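Local coordinates for protection of telomeres protein poz1 (Schizosaccharomyces pombe, PDB 5WE0), which binds telomeric DNA and negatively regulates both telomerase and telomere length in fission yeast, at residues A[89-94]-A[207-212]; A[95-100]-A[172-177]; A[155-160]-A[186-191]. All coordinates share one frame; numbering follows the deposited sequence.

Contact 1 (A[89-94]-A[207-212]); sequences ILWEYS and MPWSKF
Trp91 and Trp209 form an edge-to-face (T-shaped) aromatic pair and share the contact with Ile89. Their six-membered rings stand almost perpendicular, with planes at 85° and centroids 5.2 Å apart. Trp91 supplies the edge: its CZ2 and CH2 point into one face of Trp209, off-centre toward the rim, and Trp91 CH2 comes within 3.6 Å of Trp209 CH2. CB of Phe212 backs the opposite face, so the indole lies between Trp91 and its own helix. With CG of Trp209 anti to its backbone nitrogen (chi1 180°), the ring reaches away from the start of helix 209-230 to meet residues arriving from before helix 93-115.

The aliphatic part belongs to Ile89. Its CD1 meets the pyrrole portion of Trp209 obliquely, 3.6 Å from Trp209 CE2, while its CG2 branch covers one face of Trp91. A beta-branched residue suits this place, since its two arms serve both indoles at once. Trp151 of helix 130-157, which makes a second edge-to-face pair with Trp209, and Phe65 extend the cluster.

The polar bonds lie beside the packing, not across it: Glu92 N-caps helix 93-115, its OE2 accepting from Ser94 N at 2.9 Å and its OE1 from Leu95 N. Just before it, Trp91 is the centre of an inverse gamma turn closed by a weak bond from Glu92 N to Leu90 O.

Replacing Trp209 by an alanine would probably leave the edge of Trp91 and the CD1 end of Ile89 without the surface they rest on, opening a gap between them and helix 209-230. Across the segments no hydrogen bond forms, and the buried Trp209 NE1 has no partner in the model, so cohesion here comes from aromatic and van der Waals packing.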
loop_
_atom_site.group_PDB
_atom_site.type_symbol
_atom_site.label_atom_id
_atom_site.label_comp_id
_atom_site.label_asym_id
_atom_site.label_seq_id
_atom_site.Cartn_x
_atom_site.Cartn_y
_atom_site.Cartn_z
ATOM N N ILE A 89 11.931 -2.936 -2.981
ATOM C CA ILE A 89 10.527 -3.072 -3.340
ATOM C C ILE A 89 10.425 -4.062 -4.487
ATOM O O ILE A 89 11.190 -3.984 -5.458
ATOM C CB ILE A 89 9.905 -1.711 -3.709
ATOM C CG1 ILE A 89 10.025 -0.730 -2.527
ATOM C CG2 ILE A 89 8.447 -1.892 -4.142
ATOM C CD1 ILE A 89 9.776 0.688 -2.887
ATOM N N LEU A 90 9.503 -5.015 -4.358
ATOM C CA LEU A 90 9.210 -5.996 -5.396
ATOM C C LEU A 90 8.161 -5.404 -6.339
ATOM O O LEU A 90 6.960 -5.431 -6.052
ATOM C CB LEU A 90 8.730 -7.302 -4.768
ATOM C CG LEU A 90 8.303 -8.390 -5.771
ATOM C CD1 LEU A 90 9.442 -8.733 -6.762
ATOM C CD2 LEU A 90 7.792 -9.639 -5.074
ATOM N N TRP A 91 8.608 -4.853 -7.464
ATOM C CA TRP A 91 7.683 -4.344 -8.470
ATOM C C TRP A 91 7.231 -5.541 -9.290
ATOM O O TRP A 91 7.838 -5.926 -10.289
ATOM C CB TRP A 91 8.334 -3.263 -9.322
ATOM C CG TRP A 91 8.707 -2.082 -8.498
ATOM C CD1 TRP A 91 9.947 -1.780 -8.022
ATOM C CD2 TRP A 91 7.828 -1.044 -8.028
ATOM N NE1 TRP A 91 9.899 -0.618 -7.295
ATOM C CE2 TRP A 91 8.609 -0.147 -7.280
ATOM C CE3 TRP A 91 6.458 -0.787 -8.178
ATOM C CZ2 TRP A 91 8.065 0.983 -6.661
ATOM C CZ3 TRP A 91 5.926 0.338 -7.588
ATOM C CH2 TRP A 91 6.732 1.209 -6.828
ATOM N N GLU A 92 6.170 -6.171 -8.836
ATOM C CA GLU A 92 5.538 -7.239 -9.582
ATOM C C GLU A 92 4.074 -6.838 -9.708
ATOM O O GLU A 92 3.471 -6.367 -8.736
ATOM C CB GLU A 92 5.723 -8.601 -8.869
ATOM C CG GLU A 92 5.225 -9.804 -9.684
ATOM C CD GLU A 92 3.749 -10.152 -9.480
ATOM O OE1 GLU A 92 3.321 -10.287 -8.303
ATOM O OE2 GLU A 92 3.010 -10.267 -10.511
ATOM N N TYR A 93 3.530 -6.973 -10.918
ATOM C CA TYR A 93 2.209 -6.424 -11.240
ATOM C C TYR A 93 1.147 -6.862 -10.237
ATOM O O TYR A 93 0.379 -6.038 -9.721
ATOM C CB TYR A 93 1.810 -6.854 -12.655
ATOM C CG TYR A 93 0.343 -6.928 -12.835
ATOM C CD1 TYR A 93 -0.438 -5.753 -12.792
ATOM C CD2 TYR A 93 -0.299 -8.165 -12.996
ATOM C CE1 TYR A 93 -1.819 -5.800 -12.920
ATOM C CE2 TYR A 93 -1.691 -8.225 -13.123
ATOM C CZ TYR A 93 -2.443 -7.029 -13.085
ATOM O OH TYR A 93 -3.814 -7.045 -13.207
ATOM N N SER A 94 1.085 -8.168 -9.958
ATOM C CA SER A 94 0.023 -8.701 -9.116
ATOM C C SER A 94 0.132 -8.164 -7.687
ATOM O O SER A 94 -0.863 -7.706 -7.108
ATOM C CB SER A 94 0.071 -10.226 -9.141
ATOM O OG SER A 94 -0.947 -10.779 -8.329
ATOM N N MET A 207 11.492 12.575 -10.806
ATOM C CA MET A 207 10.499 12.196 -9.817
ATOM C C MET A 207 11.002 10.992 -9.019
ATOM O O MET A 207 10.443 9.891 -9.125
ATOM C CB MET A 207 9.170 11.897 -10.516
ATOM C CG MET A 207 7.996 12.076 -9.579
ATOM S SD MET A 207 7.516 13.797 -9.314
ATOM C CE MET A 207 8.546 14.260 -7.922
ATOM N N PRO A 208 12.056 11.164 -8.216
ATOM C CA PRO A 208 12.744 10.000 -7.642
ATOM C C PRO A 208 11.870 9.270 -6.646
ATOM O O PRO A 208 10.959 9.843 -6.045
ATOM C CB PRO A 208 13.982 10.604 -6.964
ATOM C CG PRO A 208 13.592 12.021 -6.683
ATOM C CD PRO A 208 12.700 12.431 -7.831
ATOM N N TRP A 209 12.153 7.976 -6.476
ATOM C CA TRP A 209 11.332 7.199 -5.561
ATOM C C TRP A 209 11.382 7.748 -4.138
ATOM O O TRP A 209 10.408 7.595 -3.390
ATOM C CB TRP A 209 11.732 5.723 -5.564
ATOM C CG TRP A 209 10.865 4.998 -4.616
ATOM C CD1 TRP A 209 11.204 4.535 -3.379
ATOM C CD2 TRP A 209 9.460 4.751 -4.772
ATOM N NE1 TRP A 209 10.098 3.983 -2.758
ATOM C CE2 TRP A 209 9.014 4.102 -3.592
ATOM C CE3 TRP A 209 8.538 5.006 -5.792
ATOM C CZ2 TRP A 209 7.682 3.694 -3.413
ATOM C CZ3 TRP A 209 7.205 4.603 -5.607
ATOM C CH2 TRP A 209 6.802 3.944 -4.435
ATOM N N SER A 210 12.477 8.414 -3.752
ATOM C CA SER A 210 12.581 8.920 -2.385
ATOM C C SER A 210 11.439 9.882 -2.045
ATOM O O SER A 210 11.030 9.956 -0.886
ATOM C CB SER A 210 13.914 9.631 -2.164
ATOM O OG SER A 210 14.027 10.719 -3.062
ATOM N N LYS A 211 10.947 10.649 -3.030
ATOM C CA LYS A 211 9.829 11.551 -2.782
ATOM C C LYS A 211 8.557 10.775 -2.452
ATOM O O LYS A 211 7.797 11.163 -1.555
ATOM C CB LYS A 211 9.572 12.463 -3.980
ATOM C CG LYS A 211 8.394 13.389 -3.636
ATOM C CD LYS A 211 7.715 14.154 -4.758
ATOM C CE LYS A 211 6.576 15.047 -4.169
ATOM N NZ LYS A 211 6.861 15.689 -2.810
ATOM N N PHE A 212 8.291 9.690 -3.189
ATOM C CA PHE A 212 7.085 8.912 -2.939
ATOM C C PHE A 212 7.211 8.077 -1.691
ATOM O O PHE A 212 6.212 7.832 -1.018
ATOM C CB PHE A 212 6.764 8.042 -4.136
ATOM C CG PHE A 212 6.502 8.844 -5.351
ATOM C CD1 PHE A 212 5.407 9.701 -5.391
ATOM C CD2 PHE A 212 7.368 8.808 -6.420
ATOM C CE1 PHE A 212 5.166 10.488 -6.494
ATOM C CE2 PHE A 212 7.132 9.586 -7.536
ATOM C CZ PHE A 212 6.024 10.428 -7.575
#

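Contact 2 (A[95-100]-A[172-177]); sequences LISNAL and QDWGSH
Two torsions bring Trp174 and Ser97 together: CG of Trp174 is anti to its carbonyl carbon (chi1 -60°), which swings the indole toward helix 93-115, and OG of Ser97 is anti to its own backbone nitrogen (chi1 -165°), which brings the hydroxyl to the pyrrole edge of that ring. Trp174 NE1 donates to Ser97 OG over 3.0 Å, moderately bent at 148°, with the oxygen tilted a little from the ring plane. Serine suits the place because it is short enough to stay close to the helix and yet offers an acceptor to the indole N-H.

The hydroxyl has a second partner. A water lies 2.7 Å from Ser97 OG and donates to Asp173 OD2 at 3.0 Å, bridging the two segments beside the direct bond. Asp173 also forms a salt bridge through OD1 to Lys169, one turn back on helix 164-174.

One turn along from Ser97, Leu100 covers a face of the same indole. Its CB sits 3.6 Å from the centroid of the six-membered ring and almost exactly on the ring normal, a CH-pi contact, while Leu100 CD1 lies over the five-membered part, 3.6 Å from Trp174 CG. Leucine is long enough to span both rings, CB over one and CD1 over the other, and it packs in addition on Ile148 and Cys149 of helix 130-157.

Trp174 ends helix 164-174, and Gly175 is the first residue to leave helical geometry. The chain then curls back, with His177 NE2 bonded to Gln172 O, although His177 is poorly ordered. An indole gripped at its N-H and covered over one face has both its position and its rotation defined, so the contact joins direct and water-mediated polar bonds to an apolar seat between the two helices.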
loop_
_atom_site.group_PDB
_atom_site.type_symbol
_atom_site.label_atom_id
_atom_site.label_comp_id
_atom_site.label_asym_id
_atom_site.label_seq_id
_atom_site.Cartn_x
_atom_site.Cartn_y
_atom_site.Cartn_z
ATOM N N LEU A 95 1.349 -8.172 -7.124
ATOM C CA LEU A 95 1.565 -7.666 -5.772
ATOM C C LEU A 95 1.221 -6.184 -5.676
ATOM O O LEU A 95 0.516 -5.761 -4.751
ATOM C CB LEU A 95 3.018 -7.909 -5.348
ATOM C CG LEU A 95 3.518 -7.248 -4.058
ATOM C CD1 LEU A 95 2.860 -7.854 -2.823
ATOM C CD2 LEU A 95 5.047 -7.305 -3.946
ATOM N N ILE A 96 1.730 -5.373 -6.613
ATOM C CA ILE A 96 1.513 -3.930 -6.541
ATOM C C ILE A 96 0.038 -3.595 -6.757
ATOM O O ILE A 96 -0.501 -2.671 -6.144
ATOM C CB ILE A 96 2.412 -3.204 -7.558
ATOM C CG1 ILE A 96 3.903 -3.404 -7.225
ATOM C CG2 ILE A 96 2.049 -1.717 -7.596
ATOM C CD1 ILE A 96 4.301 -2.974 -5.784
ATOM N N SER A 97 -0.640 -4.339 -7.606
ATOM C CA SER A 97 -2.073 -4.138 -7.771
ATOM C C SER A 97 -2.820 -4.419 -6.465
ATOM O O SER A 97 -3.745 -3.679 -6.100
ATOM C CB SER A 97 -2.570 -5.027 -8.914
ATOM O OG SER A 97 -3.847 -4.647 -9.348
ATOM N N ASN A 98 -2.439 -5.491 -5.749
ATOM C CA ASN A 98 -3.045 -5.777 -4.451
ATOM C C ASN A 98 -2.721 -4.688 -3.440
ATOM O O ASN A 98 -3.590 -4.269 -2.663
ATOM C CB ASN A 98 -2.573 -7.127 -3.923
ATOM C CG ASN A 98 -3.109 -8.299 -4.742
ATOM O OD1 ASN A 98 -4.035 -8.150 -5.530
ATOM N ND2 ASN A 98 -2.514 -9.471 -4.556
ATOM N N ALA A 99 -1.473 -4.212 -3.445
ATOM C CA ALA A 99 -1.088 -3.141 -2.538
ATOM C C ALA A 99 -1.929 -1.886 -2.775
ATOM O O ALA A 99 -2.282 -1.186 -1.820
ATOM C CB ALA A 99 0.401 -2.837 -2.699
ATOM N N LEU A 100 -2.223 -1.553 -4.047
ATOM C CA LEU A 100 -3.034 -0.365 -4.326
ATOM C C LEU A 100 -4.464 -0.548 -3.854
ATOM O O LEU A 100 -5.108 0.407 -3.406
ATOM C CB LEU A 100 -3.027 -0.033 -5.812
ATOM C CG LEU A 100 -1.739 0.609 -6.333
ATOM C CD1 LEU A 100 -1.676 0.510 -7.863
ATOM C CD2 LEU A 100 -1.665 2.044 -5.841
ATOM N N GLN A 172 -5.706 0.077 -16.995
ATOM C CA GLN A 172 -7.153 0.209 -16.847
ATOM C C GLN A 172 -7.573 0.252 -15.382
ATOM O O GLN A 172 -8.365 1.109 -14.984
ATOM C CB GLN A 172 -7.841 -0.934 -17.589
ATOM C CG GLN A 172 -7.253 -1.146 -18.975
ATOM C CD GLN A 172 -7.922 -2.262 -19.744
ATOM O OE1 GLN A 172 -8.110 -3.364 -19.218
ATOM N NE2 GLN A 172 -8.336 -1.971 -20.978
ATOM N N ASP A 173 -7.038 -0.654 -14.556
ATOM C CA ASP A 173 -7.440 -0.696 -13.150
ATOM C C ASP A 173 -6.959 0.529 -12.386
ATOM O O ASP A 173 -7.691 1.065 -11.550
ATOM C CB ASP A 173 -6.912 -1.960 -12.479
ATOM C CG ASP A 173 -7.524 -3.225 -13.043
ATOM O OD1 ASP A 173 -8.209 -3.159 -14.086
ATOM O OD2 ASP A 173 -7.294 -4.296 -12.445
ATOM N N TRP A 174 -5.737 0.997 -12.658
ATOM C CA TRP A 174 -5.104 1.973 -11.781
ATOM C C TRP A 174 -4.540 3.195 -12.481
ATOM O O TRP A 174 -4.299 4.203 -11.801
ATOM C CB TRP A 174 -3.970 1.309 -10.987
ATOM C CG TRP A 174 -4.464 0.187 -10.154
ATOM C CD1 TRP A 174 -4.261 -1.147 -10.360
ATOM C CD2 TRP A 174 -5.287 0.300 -8.986
ATOM N NE1 TRP A 174 -4.911 -1.874 -9.383
ATOM C CE2 TRP A 174 -5.545 -1.008 -8.529
ATOM C CE3 TRP A 174 -5.827 1.386 -8.281
ATOM C CZ2 TRP A 174 -6.313 -1.264 -7.389
ATOM C CZ3 TRP A 174 -6.587 1.132 -7.151
ATOM C CH2 TRP A 174 -6.828 -0.189 -6.720
ATOM N N GLY A 175 -4.349 3.166 -13.795
ATOM C CA GLY A 175 -3.838 4.334 -14.482
ATOM C C GLY A 175 -4.942 5.359 -14.628
ATOM O O GLY A 175 -5.992 5.058 -15.207
ATOM N N SER A 176 -4.726 6.557 -14.076
ATOM C CA SER A 176 -5.709 7.633 -14.143
ATOM C C SER A 176 -6.196 7.823 -15.573
ATOM O O SER A 176 -5.423 8.187 -16.465
ATOM C CB SER A 176 -5.103 8.932 -13.605
ATOM O OG SER A 176 -6.040 9.995 -13.670
ATOM N N HIS A 177 -7.489 7.569 -15.780
ATOM C CA HIS A 177 -8.065 7.425 -17.112
ATOM C C HIS A 177 -8.117 8.747 -17.871
ATOM O O HIS A 177 -9.184 9.157 -18.340
ATOM C CB HIS A 177 -9.468 6.810 -17.010
ATOM C CG HIS A 177 -9.472 5.309 -16.983
ATOM N ND1 HIS A 177 -10.113 4.549 -17.939
ATOM C CD2 HIS A 177 -8.906 4.430 -16.122
ATOM C CE1 HIS A 177 -9.944 3.267 -17.667
ATOM N NE2 HIS A 177 -9.215 3.167 -16.570
HETATM O O HOH W 1 -4.327 -4.343 -12.013
#

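Contact 3 (A[155-160]-A[186-191])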
loop_
_atom_site.group_PDB
_atom_site.type_symbol
_atom_site.label_atom_id
_atom_site.label_comp_id
_atom_site.label_asym_id
_atom_site.label_seq_id
_atom_site.Cartn_x
_atom_site.Cartn_y
_atom_site.Cartn_z
ATOM N N HIS A 155 8.505 -0.018 -14.429
ATOM C CA HIS A 155 9.047 -1.376 -14.410
ATOM C C HIS A 155 8.588 -2.167 -15.633
ATOM O O HIS A 155 9.400 -2.848 -16.274
ATOM C CB HIS A 155 8.638 -2.080 -13.119
ATOM C CG HIS A 155 9.173 -3.470 -12.983
ATOM N ND1 HIS A 155 8.478 -4.583 -13.411
ATOM C CD2 HIS A 155 10.323 -3.932 -12.430
ATOM C CE1 HIS A 155 9.182 -5.668 -13.141
ATOM N NE2 HIS A 155 10.306 -5.301 -12.550
ATOM N N PHE A 156 7.287 -2.086 -15.972
ATOM C CA PHE A 156 6.770 -2.723 -17.194
ATOM C C PHE A 156 7.554 -2.278 -18.425
ATOM O O PHE A 156 7.986 -3.104 -19.231
ATOM C CB PHE A 156 5.294 -2.363 -17.410
ATOM C CG PHE A 156 4.307 -3.268 -16.717
ATOM C CD1 PHE A 156 4.230 -4.610 -17.025
ATOM C CD2 PHE A 156 3.407 -2.745 -15.781
ATOM C CE1 PHE A 156 3.283 -5.426 -16.407
ATOM C CE2 PHE A 156 2.459 -3.563 -15.155
ATOM C CZ PHE A 156 2.401 -4.896 -15.469
ATOM N N LEU A 157 7.763 -0.964 -18.568
ATOM C CA LEU A 157 8.424 -0.396 -19.740
ATOM C C LEU A 157 9.909 -0.748 -19.822
ATOM O O LEU A 157 10.516 -0.547 -20.877
ATOM C CB LEU A 157 8.300 1.123 -19.741
ATOM C CG LEU A 157 6.900 1.699 -19.905
ATOM C CD1 LEU A 157 6.889 3.179 -19.546
ATOM C CD2 LEU A 157 6.396 1.453 -21.311
ATOM N N GLU A 158 10.523 -1.187 -18.724
ATOM C CA GLU A 158 11.940 -1.512 -18.680
ATOM C C GLU A 158 12.242 -2.979 -18.972
ATOM O O GLU A 158 13.405 -3.390 -18.874
ATOM C CB GLU A 158 12.507 -1.133 -17.310
ATOM C CG GLU A 158 12.683 0.366 -17.129
ATOM C CD GLU A 158 13.592 0.722 -15.948
ATOM O OE1 GLU A 158 13.259 0.346 -14.795
ATOM O OE2 GLU A 158 14.630 1.387 -16.171
ATOM N N GLN A 159 11.234 -3.780 -19.285
ATOM C CA GLN A 159 11.431 -5.175 -19.637
ATOM C C GLN A 159 11.429 -5.341 -21.157
ATOM O O GLN A 159 10.891 -4.515 -21.900
ATOM C CB GLN A 159 10.348 -6.062 -19.008
ATOM C CG GLN A 159 9.988 -5.759 -17.545
ATOM C CD GLN A 159 11.153 -5.968 -16.582
ATOM O OE1 GLN A 159 11.730 -7.047 -16.522
ATOM N NE2 GLN A 159 11.475 -4.940 -15.799
ATOM N N GLU A 160 12.067 -6.414 -21.618
ATOM C CA GLU A 160 12.128 -6.700 -23.056
ATOM C C GLU A 160 12.070 -8.213 -23.314
ATOM O O GLU A 160 12.968 -8.964 -22.929
ATOM C CB GLU A 160 13.384 -6.091 -23.686
ATOM C CG GLU A 160 13.598 -6.518 -25.127
ATOM C CD GLU A 160 12.650 -5.847 -26.104
ATOM O OE1 GLU A 160 11.688 -5.161 -25.677
ATOM O OE2 GLU A 160 12.856 -6.031 -27.321
ATOM N N GLN A 186 0.729 4.209 -23.926
ATOM C CA GLN A 186 0.611 3.055 -24.803
ATOM C C GLN A 186 1.419 3.237 -26.089
ATOM O O GLN A 186 1.908 2.250 -26.649
ATOM C CB GLN A 186 -0.869 2.784 -25.107
ATOM C CG GLN A 186 -1.623 2.161 -23.923
ATOM C CD GLN A 186 -1.248 0.707 -23.675
ATOM O OE1 GLN A 186 -0.151 0.411 -23.194
ATOM N NE2 GLN A 186 -2.164 -0.207 -23.976
ATOM N N ARG A 187 1.590 4.476 -26.562
ATOM C CA ARG A 187 2.564 4.719 -27.623
ATOM C C ARG A 187 3.968 4.348 -27.171
ATOM O O ARG A 187 4.728 3.714 -27.912
ATOM C CB ARG A 187 2.539 6.184 -28.058
ATOM C CG ARG A 187 1.426 6.586 -29.014
ATOM C CD ARG A 187 1.773 7.927 -29.634
ATOM N NE ARG A 187 1.986 8.929 -28.597
ATOM C CZ ARG A 187 1.026 9.719 -28.143
ATOM N NH1 ARG A 187 -0.191 9.602 -28.650
ATOM N NH2 ARG A 187 1.274 10.613 -27.192
ATOM N N LEU A 188 4.323 4.741 -25.956
ATOM C CA LEU A 188 5.672 4.552 -25.449
ATOM C C LEU A 188 6.015 3.082 -25.235
ATOM O O LEU A 188 7.183 2.690 -25.376
ATOM C CB LEU A 188 5.789 5.313 -24.147
ATOM C CG LEU A 188 6.975 5.005 -23.275
ATOM C CD1 LEU A 188 8.270 5.312 -24.027
ATOM C CD2 LEU A 188 6.765 5.849 -22.091
ATOM N N SER A 189 5.017 2.253 -24.921
ATOM C CA SER A 189 5.251 0.823 -24.822
ATOM C C SER A 189 5.609 0.226 -26.172
ATOM O O SER A 189 6.194 -0.861 -26.221
ATOM C CB SER A 189 4.018 0.133 -24.243
ATOM O OG SER A 189 2.971 0.044 -25.195
ATOM N N LYS A 190 5.297 0.923 -27.264
ATOM C CA LYS A 190 5.634 0.444 -28.596
ATOM C C LYS A 190 6.958 0.994 -29.121
ATOM O O LYS A 190 7.458 0.463 -30.116
ATOM C CB LYS A 190 4.494 0.764 -29.573
ATOM C CG LYS A 190 3.203 0.013 -29.237
ATOM C CD LYS A 190 3.383 -1.496 -29.453
ATOM C CE LYS A 190 2.415 -2.328 -28.606
ATOM N NZ LYS A 190 0.989 -1.900 -28.721
ATOM N N HIS A 191 7.536 2.029 -28.489
ATOM C CA HIS A 191 8.916 2.405 -28.778
ATOM C C HIS A 191 9.860 1.240 -28.506
ATOM O O HIS A 191 9.540 0.292 -27.778
ATOM C CB HIS A 191 9.393 3.598 -27.937
ATOM C CG HIS A 191 8.840 4.925 -28.353
ATOM N ND1 HIS A 191 8.438 5.194 -29.642
ATOM C CD2 HIS A 191 8.678 6.078 -27.658
ATOM C CE1 HIS A 191 8.021 6.447 -29.716
ATOM N NE2 HIS A 191 8.159 7.006 -28.528
#
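Leu157 and Leu188 cross at about a right angle, and their closest approach is methyl to methyl: Leu157 CD1 lies 3.7 Å from Leu188 CD2. The other methyl, Leu157 CD2, turns to the backbone of the next residue and rests 3.7 Å from Ser189 CA, with Ser189 CB a little farther off. A forked leucine thus spans two neighbours, and the small serine lets the methyl come close to the main chain. OG of Ser189, placed between its backbone nitrogen and carbonyl carbon (chi1 75°), donates to Gln186 O at 2.8 Å and is also bonded to His164 NE2, so this buried hydroxyl is satisfied.

The setting is an all-helical fold, probably related to the TRF homology domains of other telomere proteins. Here the last turn of helix 130-157 packs against the C-terminal end of helix 179-188, and helix 193-206 adds Val200 against Leu157 and Tyr199 against Leu188.

At the end of helix 130-157, away from the leucine pair, the amide of Gln159 folds over the His155 ring, with NE2 above its centre. That NE2 donates to His155 O at 3.0 Å, and Glu158 N reaches the same oxygen from the opposite face of the carbonyl plane.

Contact 1 is a surface contact, contact 2 is partly buried and contact 3 buries all its touching residues, although it lies about 24 Å from the chain's centre, against about 11 Å for the others. Contacts 1 and 2 share helix 93-115 and touch, Trp91 CE3 lying 3.8 Å from Ile96 CG1. Contact 1 also meets contact 3, through Tyr93 against Phe156, whereas contacts 2 and 3 stay about 7 Å apart at their nearest atoms. Their chemistry differs accordingly: aromatic at the surface, mixed where helix 164-174 meets helix 93-115, and purely apolar across the buried interface. Contacts 2 and 3 both fall within the loop closed by contact 1.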